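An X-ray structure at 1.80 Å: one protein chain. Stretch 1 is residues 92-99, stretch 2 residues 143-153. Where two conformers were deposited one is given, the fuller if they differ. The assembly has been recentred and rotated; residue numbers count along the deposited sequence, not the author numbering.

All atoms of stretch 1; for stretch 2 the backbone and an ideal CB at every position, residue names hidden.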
# COMPACT_ATOMS: atom_id res chain seq x y z
N VAL A 92 14.60 1.92 4.95
CA VAL A 92 15.15 1.45 6.20
C VAL A 92 14.85 2.50 7.25
O VAL A 92 14.86 3.70 6.96
CB VAL A 92 16.67 1.32 6.09
CG1 VAL A 92 17.30 2.69 5.93
CG2 VAL A 92 17.22 0.60 7.31
N VAL A 93 14.34 2.04 8.38
CA VAL A 93 13.72 2.92 9.35
C VAL A 93 14.29 2.61 10.72
O VAL A 93 14.48 1.44 11.07
CB VAL A 93 12.20 2.69 9.41
CG1 VAL A 93 11.54 3.74 10.28
CG2 VAL A 93 11.61 2.72 8.02
N SER A 94 14.69 3.66 11.42
CA SER A 94 15.19 3.52 12.78
C SER A 94 14.05 3.24 13.73
O SER A 94 12.97 3.82 13.61
CB SER A 94 15.94 4.77 13.23
OG SER A 94 17.13 4.95 12.47
N LEU A 95 14.29 2.32 14.64
CA LEU A 95 13.37 2.04 15.72
C LEU A 95 14.14 1.67 16.97
O LEU A 95 14.33 0.49 17.25
CB LEU A 95 12.45 0.88 15.34
CG LEU A 95 11.20 0.77 16.20
CD1 LEU A 95 10.28 1.93 15.90
CD2 LEU A 95 10.50 -0.55 15.95
N ARG A 96 14.65 2.67 17.69
CA ARG A 96 15.60 2.41 18.78
C ARG A 96 14.95 2.18 20.15
O ARG A 96 15.58 1.57 21.01
CB ARG A 96 16.59 3.56 18.89
CG ARG A 96 17.06 4.13 17.57
CD ARG A 96 18.18 3.27 17.04
NE ARG A 96 18.65 3.68 15.73
CZ ARG A 96 19.49 2.96 15.00
NH1 ARG A 96 19.98 1.83 15.50
NH2 ARG A 96 19.85 3.36 13.80
N ASN A 97 13.84 2.85 20.42
CA ASN A 97 13.31 2.95 21.79
C ASN A 97 12.01 2.20 22.03
O ASN A 97 11.43 2.28 23.11
CB ASN A 97 13.13 4.41 22.19
CG ASN A 97 14.39 5.22 21.98
OD1 ASN A 97 15.49 4.77 22.29
ND2 ASN A 97 14.25 6.33 21.26
N VAL A 98 11.60 1.42 21.04
CA VAL A 98 10.40 0.61 21.14
C VAL A 98 10.65 -0.73 20.48
O VAL A 98 11.46 -0.84 19.57
CB VAL A 98 9.25 1.31 20.41
CG1 VAL A 98 8.21 0.31 19.95
CG2 VAL A 98 8.64 2.35 21.32
N SER A 99 10.02 -1.78 21.01
CA SER A 99 10.18 -3.10 20.42
C SER A 99 9.49 -3.15 19.09
O SER A 99 8.46 -2.51 18.88
CB SER A 99 9.63 -4.20 21.33
OG SER A 99 8.23 -4.09 21.50
N UNK A 143 5.33 7.15 11.53
CA UNK A 143 4.88 6.53 12.77
C UNK A 143 6.07 6.10 13.61
O UNK A 143 6.09 6.31 14.82
CB UNK A 143 3.97 5.33 12.48
N UNK A 144 7.07 5.53 12.97
CA UNK A 144 8.24 5.07 13.70
C UNK A 144 9.00 6.26 14.29
O UNK A 144 9.49 6.19 15.42
CB UNK A 144 9.15 4.25 12.79
N UNK A 145 9.05 7.36 13.55
CA UNK A 145 9.77 8.53 14.03
C UNK A 145 9.09 9.17 15.22
O UNK A 145 9.73 9.47 16.23
CB UNK A 145 9.92 9.56 12.91
N UNK A 146 7.76 9.29 15.16
CA UNK A 146 7.00 9.81 16.27
C UNK A 146 7.15 8.90 17.48
O UNK A 146 7.38 9.37 18.59
CB UNK A 146 5.53 9.97 15.89
N UNK A 147 6.96 7.60 17.28
CA UNK A 147 6.99 6.68 18.40
C UNK A 147 8.37 6.58 19.06
O UNK A 147 8.47 6.40 20.27
CB UNK A 147 6.54 5.29 17.93
N UNK A 148 9.43 6.61 18.26
CA UNK A 148 10.76 6.50 18.82
C UNK A 148 11.08 7.70 19.70
O UNK A 148 11.60 7.56 20.81
CB UNK A 148 11.80 6.37 17.70
N UNK A 149 10.73 8.89 19.23
CA UNK A 149 10.98 10.08 20.01
C UNK A 149 10.23 10.05 21.33
O UNK A 149 10.77 10.44 22.36
CB UNK A 149 10.59 11.33 19.21
N UNK A 150 8.95 9.71 21.26
CA UNK A 150 8.15 9.80 22.46
C UNK A 150 8.64 8.79 23.53
O UNK A 150 8.18 8.84 24.67
CB UNK A 150 6.68 9.56 22.12
N UNK A 151 9.46 7.82 23.13
CA UNK A 151 9.97 6.80 24.06
C UNK A 151 11.43 7.00 24.38
O UNK A 151 12.07 6.16 25.01
CB UNK A 151 9.77 5.40 23.48
N UNK A 152 11.97 8.12 23.93
CA UNK A 152 13.39 8.35 24.07
C UNK A 152 13.69 8.94 25.45
O UNK A 152 13.75 10.16 25.61
CB UNK A 152 13.90 9.27 22.96
N UNK A 153 13.61 8.08 26.46
CA UNK A 153 13.84 8.48 27.85
C UNK A 153 13.75 7.35 28.87
O UNK A 153 12.97 6.42 28.72
CB UNK A 153 12.83 9.57 28.23

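Position 143 lies in helical backbone with nothing of stretch 1 within 5.5 Å of its ideal CB, so this contact sets no preference; it is Ala-143.

At 144 the CA-to-CB bond points toward the strand. The ideal CB is already 3.5 Å from Val-93 CG1, with Leu-95 CD1 at 4.0 Å and Ser-94 O at 3.9 Å. Glycine or alanine suits a place this tight. The residue is Ala-144, whose methyl packs against both apolar side chains, where the helix and strand axes, 19° apart in direction, come within 8.5 Å.

Position 145 points sideways into open space, and many polar residues would serve. Thr-145 reaches stretch 1 through a water, which donates to Ser-94 O (2.7 Å) and, weakly, to Thr-145 OG1 (3.4 Å). Position 146 is out of reach and unconstrained from here; it is Met-146.

At 147 the bond runs sideways, with Val-98 CG2 5.0 Å and Leu-95 CD1 5.4 Å from the ideal CB. An apolar chain with some reach, such as leucine or methionine, could close that gap. Met-147 does so toward Val-98, its CG 3.8 Å from Val-98 CG2.

Position 148 is the polar centre. Its bond points sideways, so a side chain must bend to bring its end nearer to stretch 1. Stretch 1 turns here, presenting the backbone N of Arg-96 (4.7 Å from the ideal CB) and of Asn-97, two neighbouring donors that call for a short acceptor; aspartate fits best, asparagine could accept from one of them, and a serine hydroxyl would be hard pressed to reach either. Asp-148 takes both: Arg-96 N donates to Asp-148 OD2 at 2.7 Å and Asn-97 N to Asp-148 OD1 at 2.6 Å, each nearly linear. Its chi1 of -131° lies between wells, yet the carboxylate spans the pair. The backbone joins in, Asn-97 ND2 donating to Asp-148 O at 3.0 Å.

Positions 149 and 150 point away, where long polar chains are at home; they are Lys-149 and Gln-150.

At 151 the bond again points toward stretch 1, its ideal CB 3.6 Å from Asn-97 O and 3.9 Å from Val-98 CG2. A donor such as asparagine or serine suits the carbonyl-rich surroundings, and alanine also fits. Asn-151 folds back, its ND2 donating to Met-147 O at 2.8 Å while lying 3.2 Å from Val-98 CG2.

Position 152 points sideways, its ideal CB 3.4 Å from Asn-97 ND2, and a small polar residue suits it. Asp-152 shares a water with Asn-97: the water donates to Asp-152 OD1 (2.7 Å) and Asn-97 OD1 (3.1 Å).

At 153, phi/psi of -178/160 is readily taken by glycine, although an ideal CB would have room. It is Gly-153.

Stretch 2 (143-153) AATMMDKQNDG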
# COMPACT_ATOMS: atom_id res chain seq x y z
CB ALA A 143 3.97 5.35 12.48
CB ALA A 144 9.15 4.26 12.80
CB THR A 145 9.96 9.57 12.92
OG1 THR A 145 10.59 8.96 11.79
CG2 THR A 145 10.83 10.70 13.41
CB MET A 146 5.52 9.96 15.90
CG MET A 146 5.23 11.11 14.95
SD MET A 146 6.03 12.69 15.36
CE MET A 146 5.91 12.73 17.15
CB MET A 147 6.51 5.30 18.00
CG MET A 147 6.26 4.43 19.21
SD MET A 147 5.31 2.93 18.90
CE MET A 147 3.71 3.63 18.54
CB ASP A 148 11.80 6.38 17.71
CG ASP A 148 12.75 5.24 17.94
OD1 ASP A 148 12.44 4.37 18.79
OD2 ASP A 148 13.84 5.24 17.33
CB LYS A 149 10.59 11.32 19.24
CG LYS A 149 10.92 12.56 20.02
CD LYS A 149 10.54 13.80 19.26
CE LYS A 149 11.43 13.95 18.04
NZ LYS A 149 12.84 14.19 18.44
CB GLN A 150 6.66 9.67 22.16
CG GLN A 150 6.04 10.89 21.46
CD GLN A 150 6.71 12.21 21.81
OE1 GLN A 150 6.77 13.11 20.93
NE2 GLN A 150 6.75 12.53 23.10
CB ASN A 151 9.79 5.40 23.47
CG ASN A 151 8.38 4.90 23.60
OD1 ASN A 151 7.98 4.41 24.66
ND2 ASN A 151 7.57 5.14 22.57
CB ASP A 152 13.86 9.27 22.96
CG ASP A 152 15.32 9.61 23.07
OD1 ASP A 152 16.09 8.81 23.65
OD2 ASP A 152 15.72 10.68 22.57
O HOH W 1 12.59 6.45 13.05
O HOH W 2 16.45 6.41 24.79
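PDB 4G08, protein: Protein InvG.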